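Local coordinates for protein ADP-ribosylating toxin CARDS (Mycoplasma pneumoniae, PDB 4TLV) that transfers ADP-ribose from NAD(+) to multiple target proteins as a mono-ADP-ribosylating toxin and causes vacuolization of mammalian cells, at residues P536-C548 / E579-F591. Numbering follows the deposited sequence.
Sequences PSVEGLNFRHIRC and EDKILVKDGFDRF
R544 and D589 form a salt bridge, with NH2 of R544 2.9 Å from OD2 of D589. The oxygen lies near the guanidinium plane and is met on its syn side, well out of the carboxylate plane; the two planes are turned 49° apart. Around this guanidinium, CE1 of F588 sits over one face, toward the rim, while NH1 donates to two acceptors just before it, OD1 of N542 and the carbonyl O of F543. NE completes the set through a water that donates to OD2 of D589, and these bonds together fix the group's rotation. CG of R544 rests 3.9 Å from CG2 of V584, and the bend at chi2 (-70°) beyond it turns the guanidinium toward F588 and D589.

Chi1 of N542 (-163°) swings CG away from the backbone N, bringing the amide between V584 and R544: OD1 steadies R544, and ND2 donates to the carbonyl O of V584 at 2.9 Å, from above the carbonyl plane. In return V584 N donates to N542 O. The F588 ring is sandwiched, with CG1 of V584 over the centre of one face and CB of D589 over the other.

Where the strands pair, R544 and I582 exchange two backbone bonds of 3.0 Å each, and F543 faces L583 in the neighbouring non-hydrogen-bonded pair. CE1 of F543 touches CD2 of L583 at 3.4 Å, while K581 curls over one ring face in a cation-pi contact, NZ 3.8 Å from the centroid. I546 meets I582 through CD1.

Further out, F528 packs against F588, and R590 reaches E54 of the mART domain. Past the last strand the chain curves round R544 and N542, and the antiparallel pairing of 543-548 with 578-583 belongs to the D3 beta-trefoil.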
loop_
_atom_site.group_PDB
_atom_site.type_symbol
_atom_site.label_atom_id
_atom_site.label_comp_id
_atom_site.label_asym_id
_atom_site.label_seq_id
_atom_site.Cartn_x
_atom_site.Cartn_y
_atom_site.Cartn_z
ATOM N N PRO A 536 -20.890 -2.126 -5.284
ATOM C CA PRO A 536 -21.082 -3.338 -4.482
ATOM C C PRO A 536 -22.414 -3.985 -4.817
ATOM O O PRO A 536 -23.250 -3.366 -5.481
ATOM C CB PRO A 536 -21.130 -2.801 -3.056
ATOM C CG PRO A 536 -21.665 -1.416 -3.212
ATOM C CD PRO A 536 -20.997 -0.909 -4.461
ATOM N N SER A 537 -22.609 -5.212 -4.360
ATOM C CA SER A 537 -23.865 -5.905 -4.592
ATOM C C SER A 537 -24.985 -5.251 -3.785
ATOM O O SER A 537 -24.734 -4.433 -2.902
ATOM C CB SER A 537 -23.742 -7.360 -4.177
ATOM O OG SER A 537 -23.838 -7.471 -2.773
ATOM N N VAL A 538 -26.222 -5.653 -4.060
ATOM C CA VAL A 538 -27.364 -5.114 -3.342
ATOM C C VAL A 538 -27.227 -5.277 -1.827
ATOM O O VAL A 538 -27.640 -4.396 -1.072
ATOM C CB VAL A 538 -28.686 -5.759 -3.822
ATOM C CG1 VAL A 538 -28.806 -7.187 -3.283
ATOM C CG2 VAL A 538 -29.858 -4.935 -3.379
ATOM N N GLU A 539 -26.652 -6.389 -1.377
ATOM C CA GLU A 539 -26.438 -6.593 0.057
ATOM C C GLU A 539 -25.079 -6.087 0.587
ATOM O O GLU A 539 -24.707 -6.376 1.727
ATOM C CB GLU A 539 -26.663 -8.057 0.459
ATOM C CG GLU A 539 -25.703 -9.068 -0.168
ATOM C CD GLU A 539 -26.244 -9.664 -1.462
ATOM O OE1 GLU A 539 -27.113 -10.567 -1.389
ATOM O OE2 GLU A 539 -25.808 -9.223 -2.549
ATOM N N GLY A 540 -24.350 -5.335 -0.233
ATOM C CA GLY A 540 -23.101 -4.730 0.202
ATOM C C GLY A 540 -21.844 -5.548 -0.049
ATOM O O GLY A 540 -20.761 -5.190 0.434
ATOM N N LEU A 541 -21.967 -6.641 -0.804
ATOM C CA LEU A 541 -20.812 -7.516 -1.052
ATOM C C LEU A 541 -19.931 -7.075 -2.219
ATOM O O LEU A 541 -20.411 -6.479 -3.179
ATOM C CB LEU A 541 -21.265 -8.965 -1.267
ATOM C CG LEU A 541 -22.054 -9.569 -0.093
ATOM C CD1 LEU A 541 -22.598 -10.934 -0.470
ATOM C CD2 LEU A 541 -21.197 -9.672 1.168
ATOM N N ASN A 542 -18.643 -7.414 -2.138
ATOM C CA ASN A 542 -17.658 -7.080 -3.171
ATOM C C ASN A 542 -17.317 -8.319 -4.007
ATOM O O ASN A 542 -16.608 -9.218 -3.536
ATOM C CB ASN A 542 -16.394 -6.517 -2.503
ATOM C CG ASN A 542 -15.491 -5.782 -3.472
ATOM O OD1 ASN A 542 -15.961 -5.050 -4.348
ATOM N ND2 ASN A 542 -14.181 -5.971 -3.319
ATOM N N PHE A 543 -17.843 -8.377 -5.235
ATOM C CA PHE A 543 -17.607 -9.512 -6.133
ATOM C C PHE A 543 -16.737 -9.116 -7.322
ATOM O O PHE A 543 -16.766 -7.962 -7.778
ATOM C CB PHE A 543 -18.938 -10.022 -6.714
ATOM C CG PHE A 543 -19.847 -10.661 -5.713
ATOM C CD1 PHE A 543 -19.482 -11.833 -5.059
ATOM C CD2 PHE A 543 -21.105 -10.130 -5.478
ATOM C CE1 PHE A 543 -20.352 -12.437 -4.151
ATOM C CE2 PHE A 543 -21.972 -10.726 -4.575
ATOM C CZ PHE A 543 -21.595 -11.877 -3.914
ATOM N N ARG A 544 -15.979 -10.084 -7.836
ATOM C CA ARG A 544 -15.279 -9.961 -9.108
ATOM C C ARG A 544 -15.322 -11.298 -9.841
ATOM O O ARG A 544 -15.473 -12.350 -9.220
ATOM C CB ARG A 544 -13.802 -9.609 -8.890
ATOM C CG ARG A 544 -13.541 -8.270 -8.190
ATOM C CD ARG A 544 -13.902 -7.082 -9.107
ATOM N NE ARG A 544 -13.466 -5.820 -8.483
ATOM C CZ ARG A 544 -14.119 -5.200 -7.503
ATOM N NH1 ARG A 544 -15.264 -5.690 -7.024
ATOM N NH2 ARG A 544 -13.633 -4.069 -7.004
ATOM N N HIS A 545 -15.161 -11.254 -11.157
ATOM C CA HIS A 545 -14.790 -12.438 -11.917
ATOM C C HIS A 545 -13.265 -12.579 -11.877
ATOM O O HIS A 545 -12.546 -11.585 -11.773
ATOM C CB HIS A 545 -15.283 -12.333 -13.364
ATOM C CG HIS A 545 -16.776 -12.357 -13.486
ATOM N ND1 HIS A 545 -17.454 -11.743 -14.518
ATOM C CD2 HIS A 545 -17.724 -12.893 -12.680
ATOM C CE1 HIS A 545 -18.755 -11.915 -14.353
ATOM N NE2 HIS A 545 -18.946 -12.611 -13.246
ATOM N N ILE A 546 -12.778 -13.812 -11.946
ATOM C CA ILE A 546 -11.338 -14.070 -11.937
ATOM C C ILE A 546 -10.979 -14.943 -13.134
ATOM O O ILE A 546 -11.610 -15.969 -13.361
ATOM C CB ILE A 546 -10.884 -14.732 -10.606
ATOM C CG1 ILE A 546 -11.206 -13.805 -9.425
ATOM C CG2 ILE A 546 -9.387 -15.066 -10.650
ATOM C CD1 ILE A 546 -10.901 -14.391 -8.058
ATOM N N ARG A 547 -9.994 -14.515 -13.912
ATOM C CA ARG A 547 -9.579 -15.241 -15.110
ATOM C C ARG A 547 -8.075 -15.479 -15.116
ATOM O O ARG A 547 -7.309 -14.708 -14.539
ATOM C CB ARG A 547 -9.968 -14.468 -16.368
ATOM C CG ARG A 547 -11.476 -14.402 -16.602
ATOM C CD ARG A 547 -11.829 -13.703 -17.911
ATOM N NE ARG A 547 -13.272 -13.777 -18.156
ATOM C CZ ARG A 547 -14.162 -12.927 -17.660
ATOM N NH1 ARG A 547 -13.769 -11.919 -16.884
ATOM N NH2 ARG A 547 -15.449 -13.079 -17.940
ATOM N N CYS A 548 -7.657 -16.535 -15.800
ATOM C CA CYS A 548 -6.253 -16.892 -15.900
ATOM C C CYS A 548 -5.621 -16.199 -17.114
ATOM O O CYS A 548 -6.239 -16.118 -18.179
ATOM C CB CYS A 548 -6.139 -18.423 -16.001
ATOM S SG CYS A 548 -4.489 -19.047 -16.276
ATOM N N GLU A 579 -21.398 -20.746 -9.578
ATOM C CA GLU A 579 -21.227 -19.382 -9.103
ATOM C C GLU A 579 -19.983 -18.830 -9.764
ATOM O O GLU A 579 -18.916 -19.405 -9.623
ATOM C CB GLU A 579 -21.040 -19.376 -7.590
ATOM C CG GLU A 579 -20.906 -17.964 -6.994
ATOM C CD GLU A 579 -22.062 -17.064 -7.412
ATOM O OE1 GLU A 579 -23.169 -17.217 -6.860
ATOM O OE2 GLU A 579 -21.869 -16.217 -8.310
ATOM N N ASP A 580 -20.117 -17.738 -10.508
ATOM C CA ASP A 580 -18.932 -17.104 -11.073
ATOM C C ASP A 580 -18.528 -15.829 -10.334
ATOM O O ASP A 580 -17.492 -15.238 -10.624
ATOM C CB ASP A 580 -19.066 -16.875 -12.587
ATOM C CG ASP A 580 -20.133 -15.866 -12.956
ATOM O OD1 ASP A 580 -20.808 -15.293 -12.070
ATOM O OD2 ASP A 580 -20.293 -15.638 -14.180
ATOM N N LYS A 581 -19.325 -15.426 -9.359
ATOM C CA LYS A 581 -18.968 -14.264 -8.557
ATOM C C LYS A 581 -18.105 -14.706 -7.380
ATOM O O LYS A 581 -18.559 -15.473 -6.528
ATOM C CB LYS A 581 -20.216 -13.535 -8.070
ATOM C CG LYS A 581 -21.061 -12.961 -9.201
ATOM C CD LYS A 581 -22.287 -12.248 -8.650
ATOM C CE LYS A 581 -23.288 -13.243 -8.098
ATOM N NZ LYS A 581 -23.507 -13.013 -6.651
ATOM N N ILE A 582 -16.862 -14.228 -7.349
ATOM C CA ILE A 582 -15.948 -14.541 -6.261
ATOM C C ILE A 582 -15.892 -13.352 -5.294
ATOM O O ILE A 582 -15.764 -12.208 -5.731
ATOM C CB ILE A 582 -14.521 -14.854 -6.793
ATOM C CG1 ILE A 582 -14.559 -15.826 -7.988
ATOM C CG2 ILE A 582 -13.595 -15.358 -5.649
ATOM C CD1 ILE A 582 -15.279 -17.173 -7.677
ATOM N N LEU A 583 -15.996 -13.608 -3.990
ATOM C CA LEU A 583 -15.828 -12.541 -3.003
ATOM C C LEU A 583 -14.355 -12.154 -2.918
ATOM O O LEU A 583 -13.491 -13.032 -2.828
ATOM C CB LEU A 583 -16.282 -12.996 -1.613
ATOM C CG LEU A 583 -17.774 -13.219 -1.374
ATOM C CD1 LEU A 583 -17.982 -13.954 -0.055
ATOM C CD2 LEU A 583 -18.474 -11.876 -1.349
ATOM N N VAL A 584 -14.083 -10.849 -2.910
ATOM C CA VAL A 584 -12.725 -10.321 -2.749
ATOM C C VAL A 584 -12.746 -9.189 -1.714
ATOM O O VAL A 584 -13.672 -8.373 -1.693
ATOM C CB VAL A 584 -12.168 -9.753 -4.078
ATOM C CG1 VAL A 584 -10.632 -9.615 -4.002
ATOM C CG2 VAL A 584 -12.546 -10.649 -5.266
ATOM N N LYS A 585 -11.723 -9.135 -0.866
ATOM C CA LYS A 585 -11.680 -8.150 0.209
ATOM C C LYS A 585 -11.893 -6.724 -0.330
ATOM O O LYS A 585 -11.237 -6.305 -1.280
ATOM C CB LYS A 585 -10.343 -8.264 0.957
ATOM C CG LYS A 585 -10.143 -7.263 2.120
ATOM C CD LYS A 585 -8.930 -7.682 2.984
ATOM C CE LYS A 585 -8.468 -6.571 3.928
ATOM N NZ LYS A 585 -9.576 -6.128 4.814
ATOM N N ASP A 586 -12.805 -5.984 0.272
ATOM C CA ASP A 586 -13.057 -4.609 -0.159
ATOM C C ASP A 586 -11.767 -3.815 -0.158
ATOM O O ASP A 586 -11.049 -3.833 0.835
ATOM C CB ASP A 586 -14.019 -3.908 0.794
ATOM C CG ASP A 586 -15.448 -3.991 0.334
ATOM O OD1 ASP A 586 -16.089 -5.029 0.600
ATOM O OD2 ASP A 586 -15.928 -3.014 -0.286
ATOM N N GLY A 587 -11.501 -3.106 -1.256
ATOM C CA GLY A 587 -10.334 -2.238 -1.358
ATOM C C GLY A 587 -9.060 -2.908 -1.837
ATOM O O GLY A 587 -8.012 -2.273 -1.909
ATOM N N PHE A 588 -9.140 -4.196 -2.159
ATOM C CA PHE A 588 -7.974 -4.957 -2.573
ATOM C C PHE A 588 -7.317 -4.350 -3.821
ATOM O O PHE A 588 -6.131 -4.525 -4.028
ATOM C CB PHE A 588 -8.348 -6.414 -2.864
ATOM C CG PHE A 588 -8.977 -6.606 -4.216
ATOM C CD1 PHE A 588 -10.310 -6.257 -4.428
ATOM C CD2 PHE A 588 -8.231 -7.090 -5.275
ATOM C CE1 PHE A 588 -10.890 -6.417 -5.686
ATOM C CE2 PHE A 588 -8.795 -7.243 -6.531
ATOM C CZ PHE A 588 -10.116 -6.910 -6.742
ATOM N N ASP A 589 -8.096 -3.669 -4.658
ATOM C CA ASP A 589 -7.556 -3.124 -5.916
ATOM C C ASP A 589 -7.096 -1.654 -5.798
ATOM O O ASP A 589 -6.848 -0.980 -6.810
ATOM C CB ASP A 589 -8.548 -3.317 -7.085
ATOM C CG ASP A 589 -9.994 -2.946 -6.719
ATOM O OD1 ASP A 589 -10.242 -2.481 -5.586
ATOM O OD2 ASP A 589 -10.899 -3.145 -7.570
ATOM N N ARG A 590 -6.933 -1.180 -4.565
ATOM C CA ARG A 590 -6.524 0.202 -4.320
ATOM C C ARG A 590 -5.171 0.383 -3.619
ATOM O O ARG A 590 -4.667 1.508 -3.550
ATOM C CB ARG A 590 -7.608 0.952 -3.541
ATOM C CG ARG A 590 -8.966 0.965 -4.244
ATOM C CD ARG A 590 -9.805 2.169 -3.807
ATOM N NE ARG A 590 -9.543 2.532 -2.414
ATOM C CZ ARG A 590 -10.252 2.074 -1.390
ATOM N NH1 ARG A 590 -11.272 1.246 -1.621
ATOM N NH2 ARG A 590 -9.950 2.445 -0.145
ATOM N N PHE A 591 -4.589 -0.695 -3.099
ATOM C CA PHE A 591 -3.379 -0.593 -2.277
ATOM C C PHE A 591 -2.109 -1.120 -2.979
ATOM O O PHE A 591 -2.141 -1.876 -3.948
ATOM C CB PHE A 591 -3.540 -1.379 -0.976
ATOM C CG PHE A 591 -4.482 -0.774 0.017
ATOM C CD1 PHE A 591 -5.843 -1.030 -0.052
ATOM C CD2 PHE A 591 -4.002 -0.006 1.072
ATOM C CE1 PHE A 591 -6.715 -0.497 0.885
ATOM C CE2 PHE A 591 -4.867 0.515 2.016
ATOM C CZ PHE A 591 -6.224 0.270 1.926
ATOM O OXT PHE A 591 -0.987 -0.831 -2.560
HETATM O O HOH W 1 -18.366 -4.030 -0.650
HETATM O O HOH W 2 -12.481 -3.441 -3.875
HETATM O O HOH W 3 -10.998 -5.005 -9.514
HETATM O O HOH W 4 -15.138 -15.655 -12.110
#